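Local coordinates for protein galactitol 1-phosphate 5-dehydrogenase (Escherichia coli, PDB 4UEJ) that oxidises galactitol 1-phosphate to D-tagatose 6-phosphate with NAD(+), as a zinc-containing dehydrogenase of the alcohol dehydrogenase family, at residues 105-108 with 112-115; 124-129 with 292-297. One frame throughout, in Å; residues are numbered along the deposited sequence. Where two conformers were deposited one is given.

Contact 1 lies beside both zinc sites of the enzyme, whereas contact 2 lies near the four-cysteine one without reaching it. Contact 1 closes a short loop of the GroES-like domain: the side chain of Tyr106 is about 4 Å from that of Cys103 in the four-cysteine site, while the side chain of Phe108 is about 6 Å from a zinc ion and about 4 Å from a bound glycerol. Contact 2 ties residues 124-129 to the loop that follows strand 282-285, the last of the parallel Rossmann sheet; the side chain of Trp294 is about 9 Å from a zinc ion. The centres of the two contacts are 15 Å apart, and strand 86-87 touches side chains of both.

Contact 1 (105-108 with 112-115); sequences KYDF and RRDG
Arg112 lays its guanidinium flat over one face of the Tyr106 ring, the two planes only 11° apart and their centres 3.5 Å from each other. The contact is a stack and a cation-pi interaction at once, with Arg112 CZ 3.6 Å from the ring centroid and NH1 over the middle of the face. An extended side chain carries the group there: CG of Arg112 stands anti to its carbonyl carbon (chi1 -63°), CB passes Phe108 N, and CD comes within 3.3 Å of Tyr106 O. NH1 also donates to Tyr106 O at 2.8 Å, a bent bond (138° at the hydrogen) that helps fix the guanidinium's rotation; a guanidinium can thus stack on a ring while its N-H donates elsewhere.

Asp107 faces the aliphatic parts of both arginines, its OD1 lying 3.4 Å from Arg112 CB and accepting from Phe108 N. The Arg113 side chain crosses that of Asp107 at about a right angle, with Arg113 CG 3.5 Å from Asp107 OD1; bent at chi3, it donates through NE to Asp114 O and through NH2 to Val122 O.

Phe108 O accepts two backbone bonds, from Arg112 N at 2.9 Å and Arg113 N at 3.1 Å. The result is a tight loop leaving strand 107-108 of the GroES-like domain, with Tyr106 beside the four-cysteine zinc site and Phe108 edge-to-face with His59, a ligand of the other zinc.

Contact 2 (124-129 with 292-297); sequences KRKNVF and SPWPGQ
Trp294 makes the polar link of this contact, its indole NE1 donating to the backbone oxygen Lys126 O over 3.0 Å. The bond is almost straight, 172° at the hydrogen, and the oxygen lies practically in the indole plane, so the ring meets the 3-10 turn at 125-126 with its edge: one indole N-H can join segments far apart in sequence. With CG anti to the backbone N (chi1 -177°), the indole is carried out from its loop to the turn.

Van der Waals contact adds little. Lys126 CB comes to 3.9 Å from Trp294 NE1, and the apolar pair Phe129 CD1 and Pro295 CG meets at 4.2 Å. Pro295 also places its CB over one face of the indole, a cis peptide bond joining the two residues. A leucine in place of Trp294, which has no N-H to offer, would probably leave Lys126 O without a partner from this loop and open a gap between the turn and residues 292-297.

Backbone bonds shape the turn itself: Asn127 N donates to Lys124 O, and Val128 N to Arg125 O. In the other segment the indole is set among aromatic rings, stacking with Tyr290 and meeting Phe90 and Tyr100 edge-to-face. The contact thus has strands 128-130 and 86-87 on one side, with Phe129 against Ile143 of helix 143-155, and on the other the loop from strand 282-285 to helix 297-307, where Gly296 is N-cap.

Contact 1 (105-108 with 112-115)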
loop_
_atom_site.group_PDB
_atom_site.type_symbol
_atom_site.label_atom_id
_atom_site.label_comp_id
_atom_site.label_asym_id
_atom_site.label_seq_id
_atom_site.Cartn_x
_atom_site.Cartn_y
_atom_site.Cartn_z
ATOM N N LYS A 105 -0.839 -18.872 -15.587
ATOM C CA LYS A 105 -1.083 -20.298 -15.782
ATOM C C LYS A 105 -0.293 -21.153 -14.800
ATOM O O LYS A 105 0.512 -21.989 -15.212
ATOM C CB LYS A 105 -0.731 -20.701 -17.212
ATOM C CG LYS A 105 -1.721 -21.662 -17.851
ATOM C CD LYS A 105 -1.061 -22.490 -18.941
ATOM C CE LYS A 105 -2.006 -22.693 -20.116
ATOM N NZ LYS A 105 -1.657 -23.895 -20.919
ATOM N N TYR A 106 -0.510 -20.949 -13.505
ATOM C CA TYR A 106 0.202 -21.757 -12.521
ATOM C C TYR A 106 -0.697 -22.843 -11.945
ATOM O O TYR A 106 -1.913 -22.678 -11.857
ATOM C CB TYR A 106 0.806 -20.888 -11.409
ATOM C CG TYR A 106 -0.125 -20.191 -10.422
ATOM C CD1 TYR A 106 -0.797 -20.900 -9.423
ATOM C CD2 TYR A 106 -0.265 -18.808 -10.438
ATOM C CE1 TYR A 106 -1.598 -20.251 -8.497
ATOM C CE2 TYR A 106 -1.078 -18.153 -9.527
ATOM C CZ TYR A 106 -1.742 -18.878 -8.560
ATOM O OH TYR A 106 -2.541 -18.219 -7.652
ATOM N N ASP A 107 -0.086 -23.970 -11.595
ATOM C CA ASP A 107 -0.785 -25.025 -10.879
ATOM C C ASP A 107 -0.490 -24.860 -9.401
ATOM O O ASP A 107 0.460 -24.179 -9.017
ATOM C CB ASP A 107 -0.350 -26.410 -11.360
ATOM C CG ASP A 107 -1.438 -27.456 -11.200
ATOM O OD1 ASP A 107 -2.444 -27.190 -10.495
ATOM O OD2 ASP A 107 -1.285 -28.547 -11.787
ATOM N N PHE A 108 -1.317 -25.454 -8.559
ATOM C CA PHE A 108 -1.047 -25.369 -7.136
ATOM C C PHE A 108 -1.488 -26.646 -6.455
ATOM O O PHE A 108 -2.664 -27.004 -6.481
ATOM C CB PHE A 108 -1.741 -24.161 -6.508
ATOM C CG PHE A 108 -1.210 -23.823 -5.159
ATOM C CD1 PHE A 108 -1.704 -24.450 -4.027
ATOM C CD2 PHE A 108 -0.184 -22.910 -5.021
ATOM C CE1 PHE A 108 -1.196 -24.152 -2.783
ATOM C CE2 PHE A 108 0.323 -22.621 -3.795
ATOM C CZ PHE A 108 -0.186 -23.227 -2.667
ATOM N N ARG A 112 -5.399 -26.190 -6.907
ATOM C CA ARG A 112 -5.772 -26.303 -8.315
ATOM C C ARG A 112 -5.632 -27.740 -8.833
ATOM O O ARG A 112 -6.190 -28.091 -9.869
ATOM C CB ARG A 112 -4.937 -25.342 -9.164
ATOM C CG ARG A 112 -5.176 -23.879 -8.824
ATOM C CD ARG A 112 -4.429 -22.930 -9.744
ATOM N NE ARG A 112 -4.663 -21.540 -9.354
ATOM C CZ ARG A 112 -4.308 -20.482 -10.082
ATOM N NH1 ARG A 112 -3.685 -20.647 -11.240
ATOM N NH2 ARG A 112 -4.566 -19.256 -9.643
ATOM N N ARG A 113 -4.867 -28.551 -8.105
ATOM C CA ARG A 113 -4.786 -29.992 -8.322
ATOM C C ARG A 113 -4.799 -30.643 -6.944
ATOM O O ARG A 113 -4.586 -29.959 -5.946
ATOM C CB ARG A 113 -3.515 -30.388 -9.087
ATOM C CG ARG A 113 -2.226 -29.951 -8.388
ATOM C CD ARG A 113 -1.032 -30.826 -8.761
ATOM N NE ARG A 113 -1.109 -32.150 -8.143
ATOM C CZ ARG A 113 -0.188 -33.095 -8.295
ATOM N NH1 ARG A 113 0.882 -32.862 -9.046
ATOM N NH2 ARG A 113 -0.342 -34.271 -7.705
ATOM N N ASP A 114 -5.052 -31.948 -6.892
ATOM C CA ASP A 114 -5.105 -32.654 -5.613
ATOM C C ASP A 114 -3.755 -32.597 -4.898
ATOM O O ASP A 114 -2.699 -32.501 -5.530
ATOM C CB ASP A 114 -5.555 -34.100 -5.815
ATOM C CG ASP A 114 -7.049 -34.208 -6.067
ATOM O OD1 ASP A 114 -7.753 -33.185 -5.914
ATOM O OD2 ASP A 114 -7.524 -35.307 -6.409
ATOM N N GLY A 115 -3.798 -32.633 -3.571
ATOM C CA GLY A 115 -2.608 -32.391 -2.782
ATOM C C GLY A 115 -2.255 -33.466 -1.772
ATOM O O GLY A 115 -2.568 -34.639 -1.942
#

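Contact 2 (124-129 with 292-297)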
loop_
_atom_site.group_PDB
_atom_site.type_symbol
_atom_site.label_atom_id
_atom_site.label_comp_id
_atom_site.label_asym_id
_atom_site.label_seq_id
_atom_site.Cartn_x
_atom_site.Cartn_y
_atom_site.Cartn_z
ATOM N N LYS A 124 6.019 -32.619 -9.862
ATOM C CA LYS A 124 7.228 -32.293 -10.613
ATOM C C LYS A 124 8.428 -32.187 -9.681
ATOM O O LYS A 124 8.282 -31.846 -8.509
ATOM C CB LYS A 124 7.065 -30.979 -11.384
ATOM C CG LYS A 124 5.836 -30.915 -12.260
ATOM C CD LYS A 124 5.744 -32.087 -13.205
ATOM C CE LYS A 124 4.484 -31.959 -14.048
ATOM N NZ LYS A 124 4.270 -33.112 -14.959
ATOM N N ARG A 125 9.611 -32.486 -10.209
ATOM C CA ARG A 125 10.861 -32.234 -9.489
ATOM C C ARG A 125 10.888 -30.826 -8.896
ATOM O O ARG A 125 11.329 -30.616 -7.762
ATOM C CB ARG A 125 12.066 -32.432 -10.420
ATOM C CG ARG A 125 13.397 -31.923 -9.858
ATOM C CD ARG A 125 13.782 -32.663 -8.592
ATOM N NE ARG A 125 15.009 -32.139 -7.995
ATOM C CZ ARG A 125 15.048 -31.193 -7.058
ATOM N NH1 ARG A 125 13.926 -30.648 -6.602
ATOM N NH2 ARG A 125 16.215 -30.790 -6.573
ATOM N N LYS A 126 10.388 -29.860 -9.655
ATOM C CA LYS A 126 10.413 -28.476 -9.208
ATOM C C LYS A 126 9.429 -28.220 -8.069
ATOM O O LYS A 126 9.430 -27.139 -7.485
ATOM C CB LYS A 126 10.129 -27.533 -10.375
ATOM C CG LYS A 126 11.330 -27.376 -11.307
ATOM C CD LYS A 126 11.141 -26.237 -12.287
ATOM C CE LYS A 126 12.477 -25.623 -12.682
ATOM N NZ LYS A 126 13.431 -26.652 -13.185
ATOM N N ASN A 127 8.600 -29.216 -7.760
ATOM C CA ASN A 127 7.649 -29.122 -6.652
ATOM C C ASN A 127 8.138 -29.788 -5.366
ATOM O O ASN A 127 7.355 -29.995 -4.445
ATOM C CB ASN A 127 6.299 -29.748 -7.032
ATOM C CG ASN A 127 5.554 -28.960 -8.084
ATOM O OD1 ASN A 127 5.116 -29.521 -9.094
ATOM N ND2 ASN A 127 5.387 -27.655 -7.849
ATOM N N VAL A 128 9.411 -30.160 -5.305
ATOM C CA VAL A 128 9.960 -30.629 -4.033
ATOM C C VAL A 128 11.255 -29.905 -3.714
ATOM O O VAL A 128 11.984 -29.469 -4.610
ATOM C CB VAL A 128 10.216 -32.152 -4.013
ATOM C CG1 VAL A 128 8.906 -32.920 -4.133
ATOM C CG2 VAL A 128 11.168 -32.552 -5.111
ATOM N N PHE A 129 11.523 -29.797 -2.418
ATOM C CA PHE A 129 12.648 -29.047 -1.886
ATOM C C PHE A 129 13.352 -29.936 -0.881
ATOM O O PHE A 129 12.754 -30.358 0.094
ATOM C CB PHE A 129 12.153 -27.745 -1.251
ATOM C CG PHE A 129 13.193 -26.980 -0.486
ATOM C CD1 PHE A 129 14.035 -26.092 -1.134
ATOM C CD2 PHE A 129 13.280 -27.094 0.898
ATOM C CE1 PHE A 129 14.975 -25.359 -0.424
ATOM C CE2 PHE A 129 14.214 -26.366 1.609
ATOM C CZ PHE A 129 15.067 -25.499 0.942
ATOM N N SER A 292 13.077 -15.525 -7.025
ATOM C CA SER A 292 14.118 -16.090 -7.872
ATOM C C SER A 292 15.468 -16.080 -7.155
ATOM O O SER A 292 15.775 -15.127 -6.441
ATOM C CB SER A 292 14.199 -15.312 -9.184
ATOM O OG SER A 292 15.336 -15.701 -9.927
ATOM N N PRO A 293 16.278 -17.139 -7.345
ATOM C CA PRO A 293 15.973 -18.313 -8.172
ATOM C C PRO A 293 15.028 -19.297 -7.488
ATOM O O PRO A 293 15.115 -19.491 -6.274
ATOM C CB PRO A 293 17.345 -18.945 -8.395
ATOM C CG PRO A 293 18.102 -18.598 -7.168
ATOM C CD PRO A 293 17.617 -17.240 -6.736
ATOM N N TRP A 294 14.134 -19.887 -8.277
ATOM C CA TRP A 294 13.116 -20.826 -7.800
ATOM C C TRP A 294 13.664 -21.905 -6.860
ATOM O O TRP A 294 14.678 -22.519 -7.168
ATOM C CB TRP A 294 12.448 -21.501 -9.003
ATOM C CG TRP A 294 11.347 -22.431 -8.627
ATOM C CD1 TRP A 294 11.412 -23.795 -8.537
ATOM C CD2 TRP A 294 10.009 -22.065 -8.266
ATOM N NE1 TRP A 294 10.191 -24.298 -8.145
ATOM C CE2 TRP A 294 9.316 -23.258 -7.971
ATOM C CE3 TRP A 294 9.330 -20.844 -8.164
ATOM C CZ2 TRP A 294 7.978 -23.266 -7.592
ATOM C CZ3 TRP A 294 8.006 -20.852 -7.783
ATOM C CH2 TRP A 294 7.342 -22.057 -7.493
ATOM N N PRO A 295 12.982 -22.155 -5.722
ATOM C CA PRO A 295 11.748 -21.514 -5.249
ATOM C C PRO A 295 11.968 -20.207 -4.499
ATOM O O PRO A 295 10.996 -19.535 -4.150
ATOM C CB PRO A 295 11.154 -22.565 -4.309
ATOM C CG PRO A 295 12.365 -23.233 -3.722
ATOM C CD PRO A 295 13.363 -23.294 -4.867
ATOM N N GLY A 296 13.221 -19.855 -4.229
ATOM C CA GLY A 296 13.498 -18.556 -3.640
ATOM C C GLY A 296 14.274 -18.639 -2.349
ATOM O O GLY A 296 14.276 -19.673 -1.677
ATOM N N GLN A 297 14.943 -17.546 -1.999
ATOM C CA GLN A 297 15.746 -17.527 -0.792
ATOM C C GLN A 297 14.909 -17.814 0.447
ATOM O O GLN A 297 15.444 -18.319 1.439
ATOM C CB GLN A 297 16.470 -16.188 -0.644
ATOM C CG GLN A 297 15.580 -15.031 -0.239
ATOM C CD GLN A 297 16.144 -14.282 0.950
ATOM O OE1 GLN A 297 16.973 -14.815 1.695
ATOM N NE2 GLN A 297 15.706 -13.042 1.135
#